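Local coordinates for putative phosphosugar isomerase (Silicibacter pomeroyi DSS-3, PDB 3FJ1), which is of unproven function but, as a protein with two SIS domains, probably binds phosphosugars or related carbohydrate derivatives and may act as an isomerase or aminotransferase, at residues T7-I13 with Y317-E321; R22-G27 with I140-A144; I193-E197 with R295-V300. All coordinates share one frame. Residue numbers count along the deposited sequence, not the author numbering.

In the fold
The chain folds into two SIS-type halves, each with a five-stranded parallel sheet flanked by helices. Contacts 1 and 2 share the long helix 8-41. Its start packs on helix 308-326 of the second half in contact 1, and a later turn packs on the turn that ends strand 138-141 of the first half in contact 2. Contact 3 stays in the second half, at the edge strand 295-296. Contact 1 is buried and joins selenomethionine and isoleucine packing to direct hydrogen bonds. Contacts 2 and 3 are partly buried. Contact 2 has no direct hydrogen bond; contact 3 has one, from a tryptophan, beside apolar and water-bridged contacts. Contacts 1 and 3 touch, since S318 OG probably bonds to I193 O.

Contact 1: residues T7-I13 with Y317-E321; sequences TRMRREI and YSMVE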
ATOM      1  N   THR A   7     -24.471  14.210  15.845  1.00 13.30           N
ATOM      2  CA  THR A   7     -23.062  13.936  16.091  1.00 12.42           C
ATOM      3  C   THR A   7     -22.157  14.903  15.316  1.00 12.24           C
ATOM      4  O   THR A   7     -22.542  15.410  14.264  1.00 10.75           O
ATOM      5  CB  THR A   7     -22.638  12.496  15.642  1.00 12.15           C
ATOM      6  OG1 THR A   7     -22.775  12.367  14.212  1.00 11.76           O
ATOM      7  CG2 THR A   7     -23.482  11.383  16.372  1.00 12.12           C
ATOM      8  N   ARG A   8     -20.946  15.112  15.810  1.00 11.92           N
ATOM      9  CA  ARG A   8     -19.988  15.947  15.110  0.50 11.23           C
ATOM     10  C   ARG A   8     -19.704  15.349  13.730  1.00 11.89           C
ATOM     11  O   ARG A   8     -19.538  16.060  12.754  1.00 11.08           O
ATOM     12  CB  ARG A   8     -18.701  16.106  15.935  0.50 10.67           C
ATOM     13  CG  ARG A   8     -17.710  17.130  15.396  0.50  9.96           C
ATOM     14  CD  ARG A   8     -18.320  18.536  15.286  0.50  8.73           C
ATOM     15  NE  ARG A   8     -18.483  19.178  16.589  0.50  8.00           N
ATOM     16  CZ  ARG A   8     -19.190  20.285  16.805  0.50  7.29           C
ATOM     17  NH1 ARG A   8     -19.832  20.872  15.800  0.50  5.95           N
ATOM     18  NH2 ARG A   8     -19.271  20.779  18.047  0.50  6.97           N
HETATM   19  N   MSE A   9     -19.659  14.025  13.658  1.00 12.18           N
HETATM   20  CA  MSE A   9     -19.418  13.353  12.378  1.00 12.04           C
HETATM   21  C   MSE A   9     -20.497  13.738  11.389  1.00 11.57           C
HETATM   22  O   MSE A   9     -20.206  14.087  10.247  1.00 11.45           O
HETATM   23  CB  MSE A   9     -19.386  11.835  12.547  1.00 11.97           C
HETATM   24  CG  MSE A   9     -19.084  11.116  11.276  1.00 12.54           C
HETATM   25 SE   MSE A   9     -18.895   9.189  11.559  1.00 13.58          SE
HETATM   26  CE  MSE A   9     -18.597   8.619   9.699  1.00 11.95           C
ATOM     27  N   ARG A  10     -21.756  13.686  11.821  1.00 12.16           N
ATOM     28  CA  ARG A  10     -22.861  14.068  10.929  1.00 12.14           C
ATOM     29  C   ARG A  10     -22.818  15.544  10.547  1.00 11.87           C
ATOM     30  O   ARG A  10     -23.088  15.885   9.406  1.00 11.39           O
ATOM     31  CB  ARG A  10     -24.227  13.735  11.528  1.00 12.90           C
ATOM     32  CG  ARG A  10     -25.391  13.961  10.544  1.00 13.06           C
ATOM     33  CD  ARG A  10     -25.381  12.977   9.360  1.00 13.47           C
ATOM     34  NE  ARG A  10     -25.707  13.636   8.102  1.00 13.82           N
ATOM     35  CZ  ARG A  10     -25.795  13.012   6.927  1.00 13.60           C
ATOM     36  NH1 ARG A  10     -25.675  11.693   6.849  1.00 13.87           N
ATOM     37  NH2 ARG A  10     -26.075  13.701   5.840  1.00 14.24           N
ATOM     38  N   ARG A  11     -22.510  16.419  11.502  1.00 12.01           N
ATOM     39  CA  ARG A  11     -22.412  17.851  11.217  1.00 12.25           C
ATOM     40  C   ARG A  11     -21.403  18.047  10.077  1.00 11.85           C
ATOM     41  O   ARG A  11     -21.628  18.814   9.158  1.00 11.43           O
ATOM     42  CB  ARG A  11     -21.864  18.621  12.421  1.00 12.79           C
ATOM     43  CG  ARG A  11     -22.749  18.702  13.648  1.00 13.60           C
ATOM     44  CD  ARG A  11     -23.791  19.718  13.489  1.00 14.24           C
ATOM     45  NE  ARG A  11     -24.624  19.877  14.684  1.00 14.16           N
ATOM     46  CZ  ARG A  11     -25.814  20.451  14.674  1.00 13.95           C
ATOM     47  NH1 ARG A  11     -26.336  20.877  13.534  1.00 13.98           N
ATOM     48  NH2 ARG A  11     -26.515  20.546  15.801  1.00 14.18           N
ATOM     49  N   GLU A  12     -20.297  17.321  10.159  1.00 11.17           N
ATOM     50  CA  GLU A  12     -19.268  17.566   9.191  0.50 10.31           C
ATOM     51  C   GLU A  12     -19.633  16.956   7.827  1.00 10.77           C
ATOM     52  O   GLU A  12     -19.351  17.574   6.805  1.00 10.41           O
ATOM     53  CB  GLU A  12     -17.899  17.271   9.803  0.50  9.90           C
ATOM     54  CG  GLU A  12     -17.664  18.308  10.923  0.50  9.02           C
ATOM     55  CD  GLU A  12     -16.407  18.135  11.751  0.50  8.76           C
ATOM     56  OE1 GLU A  12     -15.514  17.350  11.381  0.50  8.23           O
ATOM     57  OE2 GLU A  12     -16.298  18.843  12.781  0.50  8.00           O
ATOM     58  N   ILE A  13     -20.323  15.818   7.805  1.00 10.44           N
ATOM     59  CA  ILE A  13     -20.834  15.257   6.559  1.00 10.48           C
ATOM     60  C   ILE A  13     -21.814  16.248   5.895  1.00 10.94           C
ATOM     61  O   ILE A  13     -21.781  16.424   4.658  1.00 12.30           O
ATOM     62  CB  ILE A  13     -21.526  13.882   6.787  1.00 10.39           C
ATOM     63  CG1 ILE A  13     -20.511  12.817   7.198  1.00 10.36           C
ATOM     64  CG2 ILE A  13     -22.264  13.443   5.520  1.00 10.22           C
ATOM     65  CD1 ILE A  13     -21.149  11.525   7.792  1.00  9.95           C
ATOM     66  N   TYR A 317     -19.821   7.370   4.310  1.00  8.51           N
ATOM     67  CA  TYR A 317     -19.658   8.112   5.565  1.00  9.24           C
ATOM     68  C   TYR A 317     -20.998   8.247   6.286  1.00  9.43           C
ATOM     69  O   TYR A 317     -21.115   8.076   7.503  1.00  8.72           O
ATOM     70  CB  TYR A 317     -19.099   9.514   5.308  1.00  9.55           C
ATOM     71  CG  TYR A 317     -17.642   9.624   4.848  1.00  9.37           C
ATOM     72  CD1 TYR A 317     -16.653   8.741   5.286  1.00  9.18           C
ATOM     73  CD2 TYR A 317     -17.248  10.696   4.053  1.00  9.22           C
ATOM     74  CE1 TYR A 317     -15.317   8.898   4.888  1.00  9.38           C
ATOM     75  CE2 TYR A 317     -15.916  10.855   3.651  1.00  9.05           C
ATOM     76  CZ  TYR A 317     -14.965   9.961   4.081  1.00  9.61           C
ATOM     77  OH  TYR A 317     -13.647  10.148   3.659  1.00 10.26           O
ATOM     78  N   SER A 318     -22.000   8.593   5.489  1.00  9.56           N
ATOM     79  CA  SER A 318     -23.372   8.741   5.940  1.00 10.94           C
ATOM     80  C   SER A 318     -23.909   7.411   6.507  1.00 10.71           C
ATOM     81  O   SER A 318     -24.496   7.399   7.575  1.00 10.07           O
ATOM     82  CB  SER A 318     -24.234   9.258   4.782  1.00 10.63           C
ATOM     83  OG  SER A 318     -25.594   9.353   5.177  1.00 12.12           O
HETATM   84  N   MSE A 319     -23.675   6.296   5.816  1.00 10.55           N
HETATM   85  CA  MSE A 319     -24.062   4.968   6.331  1.00 10.52           C
HETATM   86  C   MSE A 319     -23.408   4.676   7.699  1.00 10.18           C
HETATM   87  O   MSE A 319     -24.096   4.304   8.683  1.00  9.53           O
HETATM   88  CB  MSE A 319     -23.738   3.870   5.324  1.00 10.74           C
HETATM   89  CG  MSE A 319     -24.178   2.458   5.697  1.00 11.44           C
HETATM   90 SE   MSE A 319     -22.964   1.583   6.957  1.00 13.06          SE
HETATM   91  CE  MSE A 319     -21.511   1.195   5.679  1.00 12.18           C
ATOM     92  N   VAL A 320     -22.093   4.920   7.780  1.00 10.33           N
ATOM     93  CA  VAL A 320     -21.329   4.658   9.026  1.00 10.09           C
ATOM     94  C   VAL A 320     -21.839   5.527  10.184  1.00 10.41           C
ATOM     95  O   VAL A 320     -22.038   5.033  11.291  1.00 10.68           O
ATOM     96  CB  VAL A 320     -19.818   4.845   8.806  1.00  9.76           C
ATOM     97  CG1 VAL A 320     -19.021   4.834  10.143  1.00 10.21           C
ATOM     98  CG2 VAL A 320     -19.270   3.737   7.837  1.00  9.97           C
ATOM     99  N   GLU A 321     -22.093   6.801   9.933  1.00 10.83           N
ATOM    100  CA  GLU A 321     -22.590   7.669  11.008  1.00 11.20           C
ATOM    101  C   GLU A 321     -23.957   7.166  11.491  1.00 10.96           C
ATOM    102  O   GLU A 321     -24.219   7.140  12.702  1.00 11.66           O
ATOM    103  CB  GLU A 321     -22.641   9.123  10.550  1.00 11.54           C
ATOM    104  CG  GLU A 321     -22.911  10.125  11.666  1.00 11.58           C
ATOM    105  CD  GLU A 321     -24.348  10.189  12.145  1.00 11.35           C
ATOM    106  OE1 GLU A 321     -25.318   9.953  11.352  1.00 11.24           O
ATOM    107  OE2 GLU A 321     -24.511  10.542  13.348  1.00 11.73           O
TER
HETATM  108  O   HOH W   1     -26.291  12.293  14.395  1.00 13.63           O
HETATM  109  O   HOH W   2     -25.808   9.498   8.736  1.00 13.98           O
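Residues 8-13 form the first turns of helix 8-41 and run nearly antiparallel to residues 317-321 of helix 308-326. The axes of these short pieces approach to 9.9 Å, with a crossing angle of -158°. R10 lies nearest E321 (CA to CA 6.4 Å). T7 is the N-cap: its OG1 accepts from R10 N at 2.9 Å. The same OG1 donates to E321 OE2 at 2.7 Å, so the cap is tied directly to the other helix. The pair joins the N-terminal helix to the second SIS half of the chain. E321 packs along R10, with CD 3.6 Å from R10 CB. M9 and I13 supply the apolar part. The extended M9, a selenomethionine, places CE 3.4 Å from Y317 O and 3.8 Å from V320 CG1. I13 CD1 sits 3.5 Å from Y317 O and 3.8 Å from Y317 CB. M9 SE and I13 CD1 are each 3.9 Å from E321 CB. The Y317 ring turns from the interface, and its OH is hydrogen-bonded to E222. R10 NH1 donates to S318 OG at 2.9 Å, while its NH2 forms a salt bridge with D14. S318 OG probably donates to I193 O. Water 1 bridges T7 N and E321 OE2; water 2 links R10 NH1, S318 O and E321 OE1.

Contact 2: residues R22-G27 with I140-A144; sequences RLLDHG and IDIHA
Residues 22-27 lie along helix 8-41. Within them H26 N bonds to R22 O at 2.7 Å and G27 N to L23 O at 2.8 Å. Residues 140-144 finish strand 138-141 and turn away from it. I142 has phi/psi -77/-9, and H143 takes a left-handed conformation, 53/42. The nearest CA atoms are those of L23 and H143, 5.2 Å apart, and of G27 and D141, 6.8 Å apart. The turn is an Asx turn: D141 OD1 accepts from H143 N at 2.9 Å. It directs H143 toward the helix, with chi1 m and chi2 85°. H143 ND1 gives a weak bond to D141 O at 2.8 Å. Strand 138-141 is an outermost strand in the parallel sheet of the first SIS domain, an alpha/beta fold, and helix 8-41 packs where this edge strand ends. L23, with chi1 t and chi2 p, sets CD1 3.4 Å from D141 O and 3.7 Å from H143 ND1; its CD2 is 3.6 Å from I142 O. G27 N is 4.0 Å from H143 CE1, and H26 CB 3.4 Å from H143 NE2. The H26 and H143 rings lie at 25° with centroids 5.8 Å apart, too offset for much stacking. R22 O lies over one face of the H143 ring. Water 3 donates to H143 O at 2.7 Å and accepts a weak bond from R22 NH1 at 3.4 Å.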
ATOM      1  N   ARG A  22     -16.732  26.097  -1.301  1.00 10.55           N
ATOM      2  CA  ARG A  22     -15.755  27.125  -0.902  0.50 10.76           C
ATOM      3  C   ARG A  22     -14.418  26.891  -1.579  1.00 10.67           C
ATOM      4  O   ARG A  22     -13.795  27.824  -2.026  1.00 10.70           O
ATOM      5  CB  ARG A  22     -15.581  27.203   0.617  0.50 10.75           C
ATOM      6  CG  ARG A  22     -16.793  27.775   1.311  0.50 11.41           C
ATOM      7  CD  ARG A  22     -16.564  28.008   2.783  0.50 11.34           C
ATOM      8  NE  ARG A  22     -17.857  28.163   3.447  0.50 10.84           N
ATOM      9  CZ  ARG A  22     -18.597  27.147   3.903  0.50 11.11           C
ATOM     10  NH1 ARG A  22     -18.192  25.883   3.764  0.50  9.97           N
ATOM     11  NH2 ARG A  22     -19.757  27.395   4.489  0.50 10.94           N
ATOM     12  N   LEU A  23     -14.001  25.628  -1.667  1.00 10.21           N
ATOM     13  CA  LEU A  23     -12.753  25.266  -2.335  1.00 10.02           C
ATOM     14  C   LEU A  23     -12.835  25.621  -3.831  1.00 10.16           C
ATOM     15  O   LEU A  23     -11.929  26.210  -4.369  1.00 10.34           O
ATOM     16  CB  LEU A  23     -12.458  23.768  -2.125  1.00  9.63           C
ATOM     17  CG  LEU A  23     -11.269  23.229  -2.912  1.00  9.90           C
ATOM     18  CD1 LEU A  23      -9.976  23.991  -2.599  1.00  8.95           C
ATOM     19  CD2 LEU A  23     -11.199  21.738  -2.627  1.00 10.36           C
ATOM     20  N   LEU A  24     -13.937  25.277  -4.480  1.00 10.83           N
ATOM     21  CA  LEU A  24     -14.149  25.621  -5.890  1.00 12.01           C
ATOM     22  C   LEU A  24     -14.094  27.140  -6.107  1.00 13.25           C
ATOM     23  O   LEU A  24     -13.445  27.612  -7.046  1.00 13.94           O
ATOM     24  CB  LEU A  24     -15.462  25.038  -6.400  1.00 12.28           C
ATOM     25  CG  LEU A  24     -15.560  23.523  -6.597  1.00 12.12           C
ATOM     26  CD1 LEU A  24     -17.002  23.027  -6.698  1.00 12.63           C
ATOM     27  CD2 LEU A  24     -14.730  23.057  -7.836  1.00 12.53           C
ATOM     28  N   ASP A  25     -14.749  27.896  -5.225  1.00 13.87           N
ATOM     29  CA  ASP A  25     -14.773  29.350  -5.309  1.00 15.37           C
ATOM     30  C   ASP A  25     -13.434  29.986  -4.892  1.00 15.68           C
ATOM     31  O   ASP A  25     -12.804  30.657  -5.694  1.00 17.38           O
ATOM     32  CB  ASP A  25     -15.931  29.913  -4.459  1.00 15.63           C
ATOM     33  CG  ASP A  25     -17.294  29.510  -4.987  1.00 16.48           C
ATOM     34  OD1 ASP A  25     -17.386  29.029  -6.150  1.00 17.37           O
ATOM     35  OD2 ASP A  25     -18.277  29.652  -4.230  1.00 16.86           O
ATOM     36  N   HIS A  26     -12.987  29.751  -3.664  1.00 16.15           N
ATOM     37  CA  HIS A  26     -11.775  30.377  -3.129  1.00 16.49           C
ATOM     38  C   HIS A  26     -10.449  29.784  -3.547  1.00 16.43           C
ATOM     39  O   HIS A  26      -9.433  30.468  -3.443  1.00 16.26           O
ATOM     40  CB  HIS A  26     -11.820  30.395  -1.598  1.00 17.76           C
ATOM     41  CG  HIS A  26     -12.992  31.141  -1.060  1.00 18.60           C
ATOM     42  ND1 HIS A  26     -12.969  32.502  -0.825  1.00 19.60           N
ATOM     43  CD2 HIS A  26     -14.252  30.730  -0.784  1.00 19.18           C
ATOM     44  CE1 HIS A  26     -14.157  32.885  -0.389  1.00 19.62           C
ATOM     45  NE2 HIS A  26     -14.953  31.828  -0.357  1.00 18.94           N
ATOM     46  N   GLY A  27     -10.433  28.524  -3.988  1.00 15.47           N
ATOM     47  CA  GLY A  27      -9.185  27.858  -4.392  1.00 15.39           C
ATOM     48  C   GLY A  27      -8.917  27.866  -5.881  1.00 15.29           C
ATOM     49  O   GLY A  27      -7.815  27.501  -6.305  1.00 16.99           O
ATOM     50  N   ILE A 140      -1.687  24.611  -1.881  1.00 13.33           N
ATOM     51  CA  ILE A 140      -3.090  24.722  -2.198  1.00 13.70           C
ATOM     52  C   ILE A 140      -3.882  24.461  -0.909  1.00 13.57           C
ATOM     53  O   ILE A 140      -3.881  23.338  -0.355  1.00 12.67           O
ATOM     54  CB  ILE A 140      -3.510  23.741  -3.306  1.00 14.61           C
ATOM     55  CG1 ILE A 140      -2.826  24.135  -4.618  1.00 14.77           C
ATOM     56  CG2 ILE A 140      -5.013  23.720  -3.449  1.00 14.21           C
ATOM     57  CD1 ILE A 140      -2.876  23.104  -5.698  1.00 15.50           C
ATOM     58  N   ASP A 141      -4.541  25.509  -0.421  1.00 13.76           N
ATOM     59  CA  ASP A 141      -5.421  25.410   0.738  1.00 13.54           C
ATOM     60  C   ASP A 141      -6.695  24.632   0.311  1.00 12.83           C
ATOM     61  O   ASP A 141      -7.416  25.041  -0.619  1.00 12.89           O
ATOM     62  CB  ASP A 141      -5.772  26.818   1.195  1.00 14.47           C
ATOM     63  CG  ASP A 141      -6.568  26.872   2.491  1.00 14.78           C
ATOM     64  OD1 ASP A 141      -7.245  25.903   2.905  1.00 13.52           O
ATOM     65  OD2 ASP A 141      -6.542  27.978   3.088  1.00 16.01           O
ATOM     66  N   ILE A 142      -6.953  23.522   0.984  1.00 11.84           N
ATOM     67  CA  ILE A 142      -8.121  22.667   0.674  1.00 11.31           C
ATOM     68  C   ILE A 142      -9.484  23.186   1.171  1.00 11.16           C
ATOM     69  O   ILE A 142     -10.542  22.649   0.786  1.00 11.23           O
ATOM     70  CB  ILE A 142      -7.882  21.194   1.126  1.00 11.14           C
ATOM     71  CG1 ILE A 142      -7.927  21.040   2.665  1.00 11.21           C
ATOM     72  CG2 ILE A 142      -6.533  20.678   0.478  1.00 10.81           C
ATOM     73  CD1 ILE A 142      -7.794  19.585   3.169  1.00 10.30           C
ATOM     74  N   HIS A 143      -9.477  24.230   1.985  1.00 11.91           N
ATOM     75  CA  HIS A 143     -10.723  24.828   2.462  1.00 12.81           C
ATOM     76  C   HIS A 143     -11.715  23.844   3.106  1.00 12.62           C
ATOM     77  O   HIS A 143     -12.914  23.915   2.875  1.00 13.22           O
ATOM     78  CB  HIS A 143     -11.393  25.622   1.309  1.00 13.54           C
ATOM     79  CG  HIS A 143     -10.601  26.804   0.844  1.00 14.32           C
ATOM     80  ND1 HIS A 143      -9.591  26.714  -0.089  1.00 15.31           N
ATOM     81  CD2 HIS A 143     -10.661  28.107   1.200  1.00 15.17           C
ATOM     82  CE1 HIS A 143      -9.070  27.909  -0.294  1.00 14.92           C
ATOM     83  NE2 HIS A 143      -9.705  28.769   0.478  1.00 15.63           N
ATOM     84  N   ALA A 144     -11.193  22.927   3.916  1.00 13.42           N
ATOM     85  CA  ALA A 144     -11.999  21.949   4.625  1.00 13.78           C
ATOM     86  C   ALA A 144     -12.600  22.612   5.859  1.00 14.50           C
ATOM     87  O   ALA A 144     -13.652  22.193   6.328  1.00 15.44           O
ATOM     88  CB  ALA A 144     -11.136  20.779   5.068  1.00 13.52           C
TER
HETATM   89  O   HOH W   3     -14.979  24.794   4.326  1.00 19.01           O

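Contact 3: residues I193-E197 with R295-V300; sequences IDWPE and RVLEHV
This is a partly buried contact between the loop that leads into helix 196-204 and the edge strand 295-296 with the loop after it. The touching parts run in opposite directions, 176° apart end to end. I193 faces E298 and W195 faces L297, both with CA atoms 6.9 Å apart. Residues 295-300 are extended throughout, and H299 ND1 donates to L297 O at 2.8 Å. W195 is the N-cap residue of helix 196-204 and has positive phi and psi, 47/61. Its side chain, with chi1 m and chi2 -31°, points toward the residues that follow strand 295-296. W195 NE1 donates to E298 O at 2.8 Å. L297 (chi1 m, chi2 t) makes a CH-pi contact, its CD2 3.6 Å from the centroid of the W195 five-membered ring and 12° off its normal. Strand 295-296 borders strand 284-286 in the second parallel sheet, and W195 and L297 both also touch L258 of strand 257-259. The indole thus packs against the sheet where the edge strand ends. I193, chi1 m, puts CD1 3.8 Å from V300 CG2 and CG2 3.7 Å from E298 O. At the other end E197 (chi1 p, chi2 m) has CB 3.5 Å from R295 NH2, over one face of the guanidinium, and OE2 3.4 Å from L297 CD2. Water 4 bridges E197 OE2 (2.6 Å) and E298 N (2.9 Å). Water 5 joins V296 O (2.8 Å) and, weakly, E197 OE2 (3.4 Å).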
ATOM      1  N   ILE A 193     -28.068   9.556   1.464  1.00 13.20           N
ATOM      2  CA  ILE A 193     -28.152   8.115   1.314  1.00 12.41           C
ATOM      3  C   ILE A 193     -27.463   7.507   2.550  1.00 12.12           C
ATOM      4  O   ILE A 193     -26.412   8.020   2.981  1.00 12.54           O
ATOM      5  CB  ILE A 193     -27.415   7.658   0.048  1.00 11.95           C
ATOM      6  CG1 ILE A 193     -28.160   8.185  -1.189  1.00 12.37           C
ATOM      7  CG2 ILE A 193     -27.255   6.129   0.047  1.00 11.49           C
ATOM      8  CD1 ILE A 193     -27.400   8.050  -2.477  1.00 12.41           C
ATOM      9  N   ASP A 194     -28.089   6.512   3.185  1.00 11.73           N
ATOM     10  CA  ASP A 194     -27.438   5.889   4.340  1.00 11.95           C
ATOM     11  C   ASP A 194     -27.552   4.371   4.412  1.00 11.87           C
ATOM     12  O   ASP A 194     -27.194   3.773   5.409  1.00 10.68           O
ATOM     13  CB  ASP A 194     -27.805   6.608   5.646  1.00 12.48           C
ATOM     14  CG  ASP A 194     -29.264   6.541   5.977  1.00 13.14           C
ATOM     15  OD1 ASP A 194     -29.961   5.615   5.503  1.00 12.68           O
ATOM     16  OD2 ASP A 194     -29.697   7.391   6.784  1.00 13.87           O
ATOM     17  N   TRP A 195     -27.990   3.758   3.313  1.00 12.52           N
ATOM     18  CA  TRP A 195     -27.909   2.303   3.135  1.00 12.90           C
ATOM     19  C   TRP A 195     -28.379   1.469   4.319  1.00 13.47           C
ATOM     20  O   TRP A 195     -27.614   0.644   4.845  1.00 13.76           O
ATOM     21  CB  TRP A 195     -26.480   1.873   2.737  1.00 12.57           C
ATOM     22  CG  TRP A 195     -25.963   2.467   1.457  1.00 12.32           C
ATOM     23  CD1 TRP A 195     -26.702   2.815   0.362  1.00 12.59           C
ATOM     24  CD2 TRP A 195     -24.589   2.712   1.102  1.00 12.55           C
ATOM     25  NE1 TRP A 195     -25.894   3.291  -0.616  1.00 12.49           N
ATOM     26  CE2 TRP A 195     -24.587   3.228  -0.205  1.00 12.48           C
ATOM     27  CE3 TRP A 195     -23.370   2.530   1.756  1.00 12.19           C
ATOM     28  CZ2 TRP A 195     -23.404   3.598  -0.875  1.00 12.36           C
ATOM     29  CZ3 TRP A 195     -22.211   2.906   1.107  1.00 12.26           C
ATOM     30  CH2 TRP A 195     -22.238   3.436  -0.206  1.00 12.26           C
ATOM     31  N   PRO A 196     -29.658   1.609   4.692  1.00 13.62           N
ATOM     32  CA  PRO A 196     -30.209   0.877   5.858  1.00 13.90           C
ATOM     33  C   PRO A 196     -30.012  -0.649   5.833  1.00 14.20           C
ATOM     34  O   PRO A 196     -29.765  -1.253   6.872  1.00 13.85           O
ATOM     35  CB  PRO A 196     -31.704   1.243   5.847  1.00 14.04           C
ATOM     36  CG  PRO A 196     -31.979   1.826   4.510  1.00 14.54           C
ATOM     37  CD  PRO A 196     -30.690   2.419   4.001  1.00 14.16           C
ATOM     38  N   GLU A 197     -30.124  -1.242   4.656  1.00 15.21           N
ATOM     39  CA  GLU A 197     -29.925  -2.682   4.471  1.00 16.40           C
ATOM     40  C   GLU A 197     -28.496  -3.098   4.859  1.00 16.14           C
ATOM     41  O   GLU A 197     -28.305  -4.161   5.439  1.00 15.22           O
ATOM     42  CB  GLU A 197     -30.271  -3.098   3.040  1.00 17.93           C
ATOM     43  CG  GLU A 197     -29.386  -2.475   1.925  1.00 18.98           C
ATOM     44  CD  GLU A 197     -29.609  -0.948   1.678  1.00 19.60           C
ATOM     45  OE1 GLU A 197     -30.468  -0.301   2.294  1.00 21.74           O
ATOM     46  OE2 GLU A 197     -28.937  -0.403   0.862  1.00 19.81           O
ATOM     47  N   ARG A 295     -26.641  -7.107  -4.104  1.00 15.19           N
ATOM     48  CA  ARG A 295     -27.669  -6.089  -3.938  1.00 16.97           C
ATOM     49  C   ARG A 295     -27.173  -4.749  -4.457  1.00 15.07           C
ATOM     50  O   ARG A 295     -25.997  -4.425  -4.247  1.00 13.63           O
ATOM     51  CB  ARG A 295     -28.079  -5.987  -2.458  1.00 18.28           C
ATOM     52  CG  ARG A 295     -28.677  -7.290  -1.926  1.00 20.12           C
ATOM     53  CD  ARG A 295     -29.207  -7.169  -0.499  1.00 21.62           C
ATOM     54  NE  ARG A 295     -30.349  -6.253  -0.358  1.00 23.55           N
ATOM     55  CZ  ARG A 295     -30.963  -5.992   0.802  1.00 24.40           C
ATOM     56  NH1 ARG A 295     -30.542  -6.575   1.931  1.00 25.26           N
ATOM     57  NH2 ARG A 295     -31.998  -5.146   0.842  1.00 24.58           N
ATOM     58  N   VAL A 296     -28.038  -3.992  -5.150  1.00 13.79           N
ATOM     59  CA  VAL A 296     -27.663  -2.657  -5.648  1.00 14.00           C
ATOM     60  C   VAL A 296     -27.771  -1.644  -4.529  1.00 13.85           C
ATOM     61  O   VAL A 296     -28.807  -1.561  -3.854  1.00 14.95           O
ATOM     62  CB  VAL A 296     -28.547  -2.189  -6.830  1.00 13.32           C
ATOM     63  CG1 VAL A 296     -28.199  -0.767  -7.217  1.00 12.65           C
ATOM     64  CG2 VAL A 296     -28.415  -3.179  -8.001  1.00 13.24           C
ATOM     65  N   LEU A 297     -26.690  -0.895  -4.292  1.00 13.48           N
ATOM     66  CA  LEU A 297     -26.723   0.173  -3.310  1.00 13.48           C
ATOM     67  C   LEU A 297     -27.057   1.476  -4.002  1.00 13.48           C
ATOM     68  O   LEU A 297     -26.508   1.793  -5.070  1.00 12.77           O
ATOM     69  CB  LEU A 297     -25.383   0.363  -2.605  1.00 13.94           C
ATOM     70  CG  LEU A 297     -24.936  -0.691  -1.606  1.00 14.36           C
ATOM     71  CD1 LEU A 297     -23.420  -0.512  -1.330  1.00 14.30           C
ATOM     72  CD2 LEU A 297     -25.766  -0.645  -0.333  1.00 13.26           C
ATOM     73  N   GLU A 298     -27.919   2.241  -3.358  1.00 12.96           N
ATOM     74  CA  GLU A 298     -28.298   3.565  -3.831  1.00 14.04           C
ATOM     75  C   GLU A 298     -27.045   4.419  -3.996  1.00 13.32           C
ATOM     76  O   GLU A 298     -26.217   4.440  -3.100  1.00 12.07           O
ATOM     77  CB  GLU A 298     -29.198   4.202  -2.798  1.00 15.51           C
ATOM     78  CG  GLU A 298     -30.016   5.284  -3.358  1.00 17.31           C
ATOM     79  CD  GLU A 298     -31.058   5.805  -2.393  1.00 18.31           C
ATOM     80  OE1 GLU A 298     -31.420   5.130  -1.404  1.00 18.90           O
ATOM     81  OE2 GLU A 298     -31.506   6.926  -2.660  1.00 20.11           O
ATOM     82  N   HIS A 299     -26.893   5.084  -5.147  1.00 12.64           N
ATOM     83  CA  HIS A 299     -25.733   5.947  -5.384  1.00 12.72           C
ATOM     84  C   HIS A 299     -25.978   7.072  -6.387  1.00 12.23           C
ATOM     85  O   HIS A 299     -26.910   7.024  -7.207  1.00 12.58           O
ATOM     86  CB  HIS A 299     -24.528   5.110  -5.868  1.00 11.99           C
ATOM     87  CG  HIS A 299     -24.788   4.391  -7.153  1.00 12.10           C
ATOM     88  ND1 HIS A 299     -25.553   3.243  -7.222  1.00 12.63           N
ATOM     89  CD2 HIS A 299     -24.457   4.702  -8.423  1.00 12.73           C
ATOM     90  CE1 HIS A 299     -25.653   2.867  -8.482  1.00 13.64           C
ATOM     91  NE2 HIS A 299     -24.986   3.728  -9.234  1.00 12.73           N
ATOM     92  N   VAL A 300     -25.093   8.066  -6.339  1.00 11.75           N
ATOM     93  CA  VAL A 300     -25.200   9.218  -7.217  1.00 11.72           C
ATOM     94  C   VAL A 300     -23.969   9.348  -8.120  1.00 11.94           C
ATOM     95  O   VAL A 300     -22.841   9.468  -7.630  1.00 12.14           O
ATOM     96  CB  VAL A 300     -25.394  10.518  -6.407  1.00 11.08           C
ATOM     97  CG1 VAL A 300     -25.688  11.670  -7.361  1.00 10.39           C
ATOM     98  CG2 VAL A 300     -26.505  10.368  -5.328  1.00 10.86           C
TER
HETATM   99  O   HOH W   4     -29.503   1.192  -1.157  1.00 18.27           O
HETATM  100  O   HOH W   5     -28.923  -2.927  -1.394  1.00 34.16           O